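Local coordinates for protein flavin adenine dinucleotide synthase (Saccharomyces cerevisiae, PDB 2WSI) that catalyses the transfer of an adenylyl group from ATP to flavin mononucleotide, forming the coenzyme FAD and releasing diphosphate, at residues A[8-13]-A[69-74]; A[16-21]-A[32-37]. All blocks are in the same frame, centred on the assembly; numbering follows the deposited sequence.

Contact 1: A[8-13]-A[69-74]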
ATOM      1  N   GLU A   8     -14.491  -8.722  -2.021  1.00 14.32           N
ATOM      2  CA  GLU A   8     -14.535 -10.187  -1.879  1.00 15.85           C
ATOM      3  C   GLU A   8     -13.224 -10.838  -2.356  1.00 12.33           C
ATOM      4  O   GLU A   8     -12.707 -11.749  -1.724  1.00 12.46           O
ATOM      5  CB  GLU A   8     -15.738 -10.786  -2.653  1.00  9.76           C
ATOM      6  CG  GLU A   8     -16.066 -12.190  -2.201  1.00 15.77           C
ATOM      7  CD  GLU A   8     -15.275 -13.259  -2.938  1.00 28.90           C
ATOM      8  OE1 GLU A   8     -14.799 -12.997  -4.072  1.00 27.78           O
ATOM      9  OE2 GLU A   8     -15.160 -14.382  -2.390  1.00 32.83           O
ATOM     10  N   MET A   9     -12.676 -10.347  -3.467  1.00 11.33           N
ATOM     11  CA  MET A   9     -11.389 -10.835  -3.957  1.00 14.67           C
ATOM     12  C   MET A   9     -10.287 -10.638  -2.895  1.00 12.42           C
ATOM     13  O   MET A   9      -9.549 -11.570  -2.568  1.00 12.19           O
ATOM     14  CB  MET A   9     -10.993 -10.137  -5.276  1.00 13.11           C
ATOM     15  CG  MET A   9      -9.593 -10.621  -5.836  1.00 17.75           C
ATOM     16  SD  MET A   9      -9.019  -9.722  -7.324  1.00  9.67           S
ATOM     17  CE  MET A   9      -8.596  -8.131  -6.571  1.00 16.57           C
ATOM     18  N   CYS A  10     -10.180  -9.434  -2.345  1.00 10.64           N
ATOM     19  CA  CYS A  10      -9.125  -9.150  -1.363  1.00 11.48           C
ATOM     20  C   CYS A  10      -9.341  -9.998  -0.095  1.00 10.41           C
ATOM     21  O   CYS A  10      -8.404 -10.478   0.548  1.00  8.10           O
ATOM     22  CB  CYS A  10      -9.141  -7.655  -1.044  1.00 10.87           C
ATOM     23  SG  CYS A  10      -8.480  -6.669  -2.444  1.00 10.88           S
ATOM     24  N   TYR A  11     -10.602 -10.209   0.239  1.00  9.33           N
ATOM     25  CA  TYR A  11     -10.947 -11.086   1.342  1.00 11.86           C
ATOM     26  C   TYR A  11     -10.415 -12.493   1.101  1.00 12.80           C
ATOM     27  O   TYR A  11      -9.861 -13.108   2.019  1.00 11.57           O
ATOM     28  CB  TYR A  11     -12.466 -11.123   1.578  1.00 12.06           C
ATOM     29  CG  TYR A  11     -12.834 -12.139   2.629  1.00 11.07           C
ATOM     30  CD1 TYR A  11     -12.738 -11.825   3.994  1.00 16.47           C
ATOM     31  CD2 TYR A  11     -13.251 -13.413   2.275  1.00 14.12           C
ATOM     32  CE1 TYR A  11     -13.039 -12.779   4.986  1.00 14.57           C
ATOM     33  CE2 TYR A  11     -13.569 -14.372   3.263  1.00 13.45           C
ATOM     34  CZ  TYR A  11     -13.467 -14.040   4.604  1.00 16.61           C
ATOM     35  OH  TYR A  11     -13.795 -14.968   5.569  1.00 19.09           O
ATOM     36  N   GLU A  12     -10.578 -13.006  -0.123  1.00 14.20           N
ATOM     37  CA  GLU A  12     -10.102 -14.361  -0.436  1.00 15.58           C
ATOM     38  C   GLU A  12      -8.586 -14.404  -0.357  1.00 14.21           C
ATOM     39  O   GLU A  12      -8.002 -15.384   0.119  1.00 11.72           O
ATOM     40  CB  GLU A  12     -10.554 -14.810  -1.844  1.00 14.61           C
ATOM     41  CG  GLU A  12     -12.070 -14.954  -1.999  1.00 24.65           C
ATOM     42  CD  GLU A  12     -12.486 -15.458  -3.385  1.00 41.70           C
ATOM     43  OE1 GLU A  12     -11.636 -15.533  -4.304  1.00 44.06           O
ATOM     44  OE2 GLU A  12     -13.675 -15.790  -3.564  1.00 44.64           O
ATOM     45  N   ILE A  13      -7.944 -13.339  -0.820  1.00 11.70           N
ATOM     46  CA  ILE A  13      -6.479 -13.292  -0.841  1.00 10.42           C
ATOM     47  C   ILE A  13      -5.945 -13.335   0.569  1.00 10.81           C
ATOM     48  O   ILE A  13      -5.009 -14.060   0.874  1.00 10.57           O
ATOM     49  CB  ILE A  13      -5.971 -12.039  -1.598  1.00  8.64           C
ATOM     50  CG1 ILE A  13      -6.187 -12.235  -3.107  1.00 13.25           C
ATOM     51  CG2 ILE A  13      -4.478 -11.786  -1.336  1.00 13.28           C
ATOM     52  CD1 ILE A  13      -5.916 -10.969  -3.969  1.00 16.12           C
ATOM     53  N   LEU A  69      -1.994  -2.072   2.376  1.00  5.15           N
ATOM     54  CA  LEU A  69      -3.066  -1.614   3.256  1.00  7.15           C
ATOM     55  C   LEU A  69      -4.411  -1.596   2.557  1.00  7.18           C
ATOM     56  O   LEU A  69      -5.430  -2.026   3.109  1.00  6.47           O
ATOM     57  CB  LEU A  69      -2.763  -0.231   3.832  1.00  4.96           C
ATOM     58  CG  LEU A  69      -3.760   0.244   4.889  1.00  6.44           C
ATOM     59  CD1 LEU A  69      -4.061  -0.855   5.928  1.00  9.99           C
ATOM     60  CD2 LEU A  69      -3.322   1.550   5.534  1.00 11.38           C
ATOM     61  N   LEU A  70      -4.419  -1.117   1.322  1.00  5.33           N
ATOM     62  CA  LEU A  70      -5.668  -1.092   0.563  1.00  6.13           C
ATOM     63  C   LEU A  70      -6.239  -2.495   0.369  1.00  5.01           C
ATOM     64  O   LEU A  70      -7.440  -2.708   0.533  1.00  6.32           O
ATOM     65  CB  LEU A  70      -5.436  -0.414  -0.804  1.00  5.67           C
ATOM     66  CG  LEU A  70      -6.700  -0.383  -1.661  1.00  6.59           C
ATOM     67  CD1 LEU A  70      -7.849   0.315  -0.924  1.00  8.19           C
ATOM     68  CD2 LEU A  70      -6.405   0.330  -3.002  1.00 12.38           C
ATOM     69  N   LEU A  71      -5.389  -3.475   0.055  1.00  5.96           N
ATOM     70  CA  LEU A  71      -5.867  -4.854  -0.045  1.00  8.34           C
ATOM     71  C   LEU A  71      -6.445  -5.324   1.294  1.00  6.56           C
ATOM     72  O   LEU A  71      -7.512  -5.909   1.320  1.00  6.72           O
ATOM     73  CB  LEU A  71      -4.766  -5.820  -0.499  1.00  7.30           C
ATOM     74  CG  LEU A  71      -4.096  -5.568  -1.844  1.00 10.29           C
ATOM     75  CD1 LEU A  71      -2.986  -6.602  -2.069  1.00 15.80           C
ATOM     76  CD2 LEU A  71      -5.113  -5.593  -2.986  1.00 11.18           C
ATOM     77  N   LEU A  72      -5.753  -5.062   2.403  1.00  7.67           N
ATOM     78  CA  LEU A  72      -6.269  -5.440   3.736  1.00  9.19           C
ATOM     79  C   LEU A  72      -7.578  -4.714   4.080  1.00  8.41           C
ATOM     80  O   LEU A  72      -8.501  -5.285   4.660  1.00  7.01           O
ATOM     81  CB  LEU A  72      -5.215  -5.170   4.827  1.00  3.79           C
ATOM     82  CG  LEU A  72      -3.945  -5.990   4.606  1.00  7.86           C
ATOM     83  CD1 LEU A  72      -2.874  -5.480   5.568  1.00  9.69           C
ATOM     84  CD2 LEU A  72      -4.236  -7.482   4.798  1.00 11.07           C
ATOM     85  N   TYR A  73      -7.651  -3.450   3.692  1.00  6.47           N
ATOM     86  CA  TYR A  73      -8.796  -2.605   3.976  1.00  5.92           C
ATOM     87  C   TYR A  73     -10.018  -3.152   3.234  1.00  7.44           C
ATOM     88  O   TYR A  73     -11.108  -3.268   3.806  1.00  7.01           O
ATOM     89  CB  TYR A  73      -8.486  -1.195   3.475  1.00  6.89           C
ATOM     90  CG  TYR A  73      -9.448  -0.116   3.924  1.00  9.86           C
ATOM     91  CD1 TYR A  73      -9.283   0.495   5.168  1.00 14.15           C
ATOM     92  CD2 TYR A  73     -10.475   0.321   3.111  1.00  8.84           C
ATOM     93  CE1 TYR A  73     -10.108   1.504   5.589  1.00 10.42           C
ATOM     94  CE2 TYR A  73     -11.343   1.345   3.522  1.00 12.76           C
ATOM     95  CZ  TYR A  73     -11.136   1.939   4.774  1.00 13.86           C
ATOM     96  OH  TYR A  73     -11.930   2.968   5.235  1.00 14.68           O
ATOM     97  N   LEU A  74      -9.821  -3.521   1.970  1.00  8.13           N
ATOM     98  CA  LEU A  74     -10.908  -4.085   1.162  1.00  7.33           C
ATOM     99  C   LEU A  74     -11.343  -5.421   1.722  1.00  8.56           C
ATOM    100  O   LEU A  74     -12.528  -5.723   1.768  1.00  8.57           O
ATOM    101  CB  LEU A  74     -10.470  -4.247  -0.311  1.00  6.63           C
ATOM    102  CG  LEU A  74     -10.383  -2.885  -1.033  1.00  9.05           C
ATOM    103  CD1 LEU A  74      -9.618  -2.995  -2.328  1.00 11.85           C
ATOM    104  CD2 LEU A  74     -11.791  -2.314  -1.238  1.00 15.75           C
TER

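Contact 2: A[16-21]-A[32-37]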
ATOM      1  N   SER A  16      -6.685 -16.658   2.224  1.00 15.14           N
ATOM      2  CA  SER A  16      -5.764 -17.620   1.675  1.00 16.06           C
ATOM      3  C   SER A  16      -4.364 -17.471   2.307  1.00 23.46           C
ATOM      4  O   SER A  16      -3.720 -18.468   2.661  1.00 17.85           O
ATOM      5  CB  SER A  16      -5.718 -17.459   0.159  1.00 18.12           C
ATOM      6  OG  SER A  16      -4.792 -18.350  -0.413  1.00 27.31           O
ATOM      7  N   TYR A  17      -3.895 -16.234   2.479  1.00 17.23           N
ATOM      8  CA  TYR A  17      -2.591 -16.032   3.094  1.00 15.54           C
ATOM      9  C   TYR A  17      -2.629 -16.551   4.526  1.00 19.77           C
ATOM     10  O   TYR A  17      -1.660 -17.161   5.004  1.00 19.78           O
ATOM     11  CB  TYR A  17      -2.173 -14.551   3.110  1.00 13.61           C
ATOM     12  CG  TYR A  17      -0.706 -14.385   3.463  1.00 15.70           C
ATOM     13  CD1 TYR A  17       0.265 -14.190   2.471  1.00 12.20           C
ATOM     14  CD2 TYR A  17      -0.291 -14.449   4.795  1.00 12.55           C
ATOM     15  CE1 TYR A  17       1.626 -14.034   2.822  1.00 13.16           C
ATOM     16  CE2 TYR A  17       1.017 -14.321   5.146  1.00 14.24           C
ATOM     17  CZ  TYR A  17       1.978 -14.136   4.176  1.00 15.93           C
ATOM     18  OH  TYR A  17       3.261 -14.013   4.607  1.00 15.30           O
ATOM     19  N   LEU A  18      -3.741 -16.309   5.214  1.00 15.39           N
ATOM     20  CA  LEU A  18      -3.845 -16.676   6.628  1.00 16.88           C
ATOM     21  C   LEU A  18      -3.932 -18.197   6.765  1.00 21.61           C
ATOM     22  O   LEU A  18      -3.802 -18.723   7.857  1.00 20.77           O
ATOM     23  CB  LEU A  18      -5.076 -16.036   7.305  1.00 15.36           C
ATOM     24  CG  LEU A  18      -5.064 -14.527   7.584  1.00 13.86           C
ATOM     25  CD1 LEU A  18      -6.364 -14.038   8.266  1.00 18.90           C
ATOM     26  CD2 LEU A  18      -3.860 -14.173   8.431  1.00 14.29           C
ATOM     27  N   HIS A  19      -4.184 -18.896   5.665  1.00 19.14           N
ATOM     28  CA  HIS A  19      -4.241 -20.351   5.696  1.00 27.08           C
ATOM     29  C   HIS A  19      -2.949 -21.000   5.197  1.00 29.84           C
ATOM     30  O   HIS A  19      -2.877 -22.226   5.068  1.00 27.18           O
ATOM     31  CB  HIS A  19      -5.421 -20.852   4.863  1.00 23.64           C
ATOM     32  CG  HIS A  19      -6.742 -20.732   5.557  1.00 36.63           C
ATOM     33  ND1 HIS A  19      -7.448 -21.829   6.004  1.00 44.71           N
ATOM     34  CD2 HIS A  19      -7.480 -19.647   5.894  1.00 32.98           C
ATOM     35  CE1 HIS A  19      -8.568 -21.427   6.580  1.00 48.19           C
ATOM     36  NE2 HIS A  19      -8.612 -20.106   6.525  1.00 49.95           N
ATOM     37  N   ILE A  20      -1.936 -20.197   4.878  1.00 20.45           N
ATOM     38  CA  ILE A  20      -0.647 -20.776   4.523  1.00 23.27           C
ATOM     39  C   ILE A  20      -0.075 -21.567   5.706  1.00 31.31           C
ATOM     40  O   ILE A  20       0.090 -21.042   6.822  1.00 18.58           O
ATOM     41  CB  ILE A  20       0.392 -19.732   4.123  1.00 25.60           C
ATOM     42  CG1 ILE A  20      -0.036 -19.014   2.839  1.00 25.95           C
ATOM     43  CG2 ILE A  20       1.739 -20.419   3.899  1.00 27.95           C
ATOM     44  CD1 ILE A  20       0.755 -17.725   2.584  1.00 22.73           C
ATOM     45  N   ASP A  21       0.249 -22.827   5.442  1.00 34.03           N
ATOM     46  CA  ASP A  21       0.803 -23.705   6.465  1.00 40.96           C
ATOM     47  C   ASP A  21       2.215 -24.102   6.045  1.00 45.35           C
ATOM     48  O   ASP A  21       2.453 -25.224   5.610  1.00 51.36           O
ATOM     49  CB  ASP A  21      -0.087 -24.936   6.626  1.00 39.22           C
ATOM     50  CG  ASP A  21       0.416 -25.889   7.680  1.00 54.48           C
ATOM     51  OD1 ASP A  21       1.309 -25.506   8.475  1.00 53.50           O
ATOM     52  OD2 ASP A  21      -0.087 -27.031   7.713  1.00 57.94           O
ATOM     53  N   GLU A  32       0.545 -12.838  11.557  1.00 12.53           N
ATOM     54  CA  GLU A  32       0.276 -12.037  12.738  1.00 19.33           C
ATOM     55  C   GLU A  32       0.059 -10.547  12.419  1.00 14.68           C
ATOM     56  O   GLU A  32      -0.800  -9.902  13.033  1.00 13.28           O
ATOM     57  CB  GLU A  32       1.414 -12.124  13.747  1.00 22.45           C
ATOM     58  CG  GLU A  32       1.189 -11.203  14.940  1.00 20.36           C
ATOM     59  CD  GLU A  32       2.329 -11.250  15.951  1.00 46.84           C
ATOM     60  OE1 GLU A  32       3.412 -10.693  15.649  1.00 56.50           O
ATOM     61  OE2 GLU A  32       2.139 -11.830  17.051  1.00 56.63           O
ATOM     62  N   ALA A  33       0.873  -9.982  11.530  1.00 14.04           N
ATOM     63  CA  ALA A  33       0.701  -8.566  11.180  1.00 15.40           C
ATOM     64  C   ALA A  33      -0.679  -8.336  10.526  1.00 11.53           C
ATOM     65  O   ALA A  33      -1.321  -7.281  10.720  1.00  9.29           O
ATOM     66  CB  ALA A  33       1.813  -8.121  10.255  1.00 13.66           C
ATOM     67  N   ILE A  34      -1.107  -9.305   9.727  1.00  7.75           N
ATOM     68  CA  ILE A  34      -2.426  -9.253   9.096  1.00  9.93           C
ATOM     69  C   ILE A  34      -3.519  -9.255  10.162  1.00 12.45           C
ATOM     70  O   ILE A  34      -4.440  -8.425  10.149  1.00  9.66           O
ATOM     71  CB  ILE A  34      -2.634 -10.437   8.138  1.00 12.16           C
ATOM     72  CG1 ILE A  34      -1.804 -10.233   6.856  1.00 14.06           C
ATOM     73  CG2 ILE A  34      -4.101 -10.581   7.722  1.00  8.98           C
ATOM     74  CD1 ILE A  34      -1.727 -11.474   6.001  1.00  9.51           C
ATOM     75  N   ARG A  35      -3.424 -10.175  11.110  1.00  9.95           N
ATOM     76  CA  ARG A  35      -4.458 -10.247  12.143  1.00 11.42           C
ATOM     77  C   ARG A  35      -4.582  -8.992  12.967  1.00 10.43           C
ATOM     78  O   ARG A  35      -5.689  -8.564  13.293  1.00  9.64           O
ATOM     79  CB  ARG A  35      -4.233 -11.450  13.044  1.00 12.56           C
ATOM     80  CG  ARG A  35      -4.773 -12.707  12.390  1.00 17.74           C
ATOM     81  CD  ARG A  35      -4.759 -13.863  13.365  1.00 23.03           C
ATOM     82  NE  ARG A  35      -3.440 -14.460  13.343  1.00 40.37           N
ATOM     83  CZ  ARG A  35      -3.151 -15.544  12.642  1.00 32.03           C
ATOM     84  NH1 ARG A  35      -4.108 -16.158  11.965  1.00 29.24           N
ATOM     85  NH2 ARG A  35      -1.923 -16.033  12.652  1.00 23.95           N
ATOM     86  N   LEU A  36      -3.459  -8.372  13.292  1.00 11.11           N
ATOM     87  CA  LEU A  36      -3.521  -7.140  14.060  1.00 15.61           C
ATOM     88  C   LEU A  36      -4.114  -5.975  13.246  1.00 13.68           C
ATOM     89  O   LEU A  36      -4.932  -5.222  13.743  1.00 10.95           O
ATOM     90  CB  LEU A  36      -2.130  -6.754  14.518  1.00 13.25           C
ATOM     91  CG  LEU A  36      -2.071  -5.468  15.328  1.00 14.49           C
ATOM     92  CD1 LEU A  36      -2.950  -5.547  16.598  1.00 20.21           C
ATOM     93  CD2 LEU A  36      -0.604  -5.230  15.671  1.00 18.95           C
ATOM     94  N   THR A  37      -3.630  -5.781  12.027  1.00 10.64           N
ATOM     95  CA  THR A  37      -4.197  -4.738  11.163  1.00 11.39           C
ATOM     96  C   THR A  37      -5.718  -4.914  11.010  1.00 12.97           C
ATOM     97  O   THR A  37      -6.486  -3.943  11.112  1.00  8.16           O
ATOM     98  CB  THR A  37      -3.519  -4.744   9.791  1.00 10.57           C
ATOM     99  OG1 THR A  37      -2.137  -4.380   9.935  1.00  9.12           O
ATOM    100  CG2 THR A  37      -4.195  -3.754   8.848  1.00  9.92           C
TER
HETATM  101  O   HOH W   1      -2.673 -17.714  10.159  1.00 28.86           O

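Contact 1: A[8-13]-A[69-74]
With chi1 at -73°, Cys10 carries SG opposite its own carbonyl carbon and beside its backbone N; in Leu71 (chi1 -59°) and Leu74 the same choice leaves Leu71 CD2 and Leu74 CD1 beside the sulfur. Cys10 is the one residue of 8-13 in direct contact, and its CB points at helix 64-87. SG lies 3.6 Å from Leu71 CD2 and is also bordered by CB and CD1 of Leu74, each 3.8 Å from the sulfur. Nearer its own backbone, Cys10 CB rests 3.4 Å from the carbonyl oxygen of Leu71 and 3.7 Å from Leu74 CB, so CB meets a backbone oxygen and a methylene, while the sulfur also meets methyls. The small side chain is consistent with the close approach of the helices: CA of Cys10 and CA of Leu71 are 5.6 Å apart. All three touching residues are buried and the contact between them is van der Waals packing, about 13 Å from the bound FAD measured at the Leu71 side chain. Phe205 and Ser209 of helix 199-209 pack against Leu71, while Ser209 also meets Ile13. Further round helix 64-87, Tyr73 makes edge-to-face contacts with Phe46 and with Phe58 of strand 56-59, joining helix 64-87 to the central sheet, with helix 3-18 packed on it through Cys10.

Contact 2: A[16-21]-A[32-37]
Two consecutive N-terminal helices, 3-18 and 25-45, joined by a short connection, are packed together here by Leu18 and Tyr17 resting on Ile34. The nearest CA atoms, those of Leu18 and Ile34, stand 8.0 Å apart, and side chains from both helices fill the interval. The two branches of Ile34 divide the work: CG2 meets Leu18 CD2 at 3.7 Å, whereas CD1 reaches the Tyr17 ring, 3.5 Å from its CD2, in an oblique approach. CG of Tyr17 stands anti to the backbone N (chi1 -167°), which swings the ring toward Ile34; Ile20 CD1 lies over one face, offset toward the rim. Farther out, Arg35 bends at chi3 (-84°) and brings its guanidinium back toward helix 3-18, one face turned to Leu18 CD2, which is 4.1 Å from NH1. A water completes a polar bridge beside this apolar patch, accepting from Arg35 NH1 at 2.8 Å and donating to Leu18 O at 2.8 Å. Shortening Leu18 to an alanine is likely to open a gap beside Ile34 CG2 and leave the guanidinium face of Arg35 without its methyl neighbour. Gln31 NE2 binds the carbonyl oxygens of Tyr17 and Ile20, tying the last turn of helix 3-18 and the loop after it to helix 25-45. Helix 199-209 packs alongside: Ser204 hydrogen-bonds Tyr17 OH, Tyr208 and Phe205 meet the Tyr17 ring edge-to-face, and Phe205 also touches Ile34.

Contacts 1 and 2 lie about 12 Å apart, centre to centre, on the same side of the chain's centre, and both draw on helix 3-18. Contact 1 uses its middle and helix 64-87; contact 2 uses its end and helix 25-45. Along the chain the order is 8-13, 16-21, 32-37, 69-74, so the short-range pairing falls within the longer one. The second partners also meet each other: Thr37 CG2 is 3.9 Å from Leu72 CD1, so each of the three helices touches the other two in a compact cluster. Helix 199-209 touches residues of both contacts. Helix 3-18 is thereby packed against helix 25-45 and helix 64-87, whose segment 69-74 falls in the PAPS reductase family region, away from the FAD site.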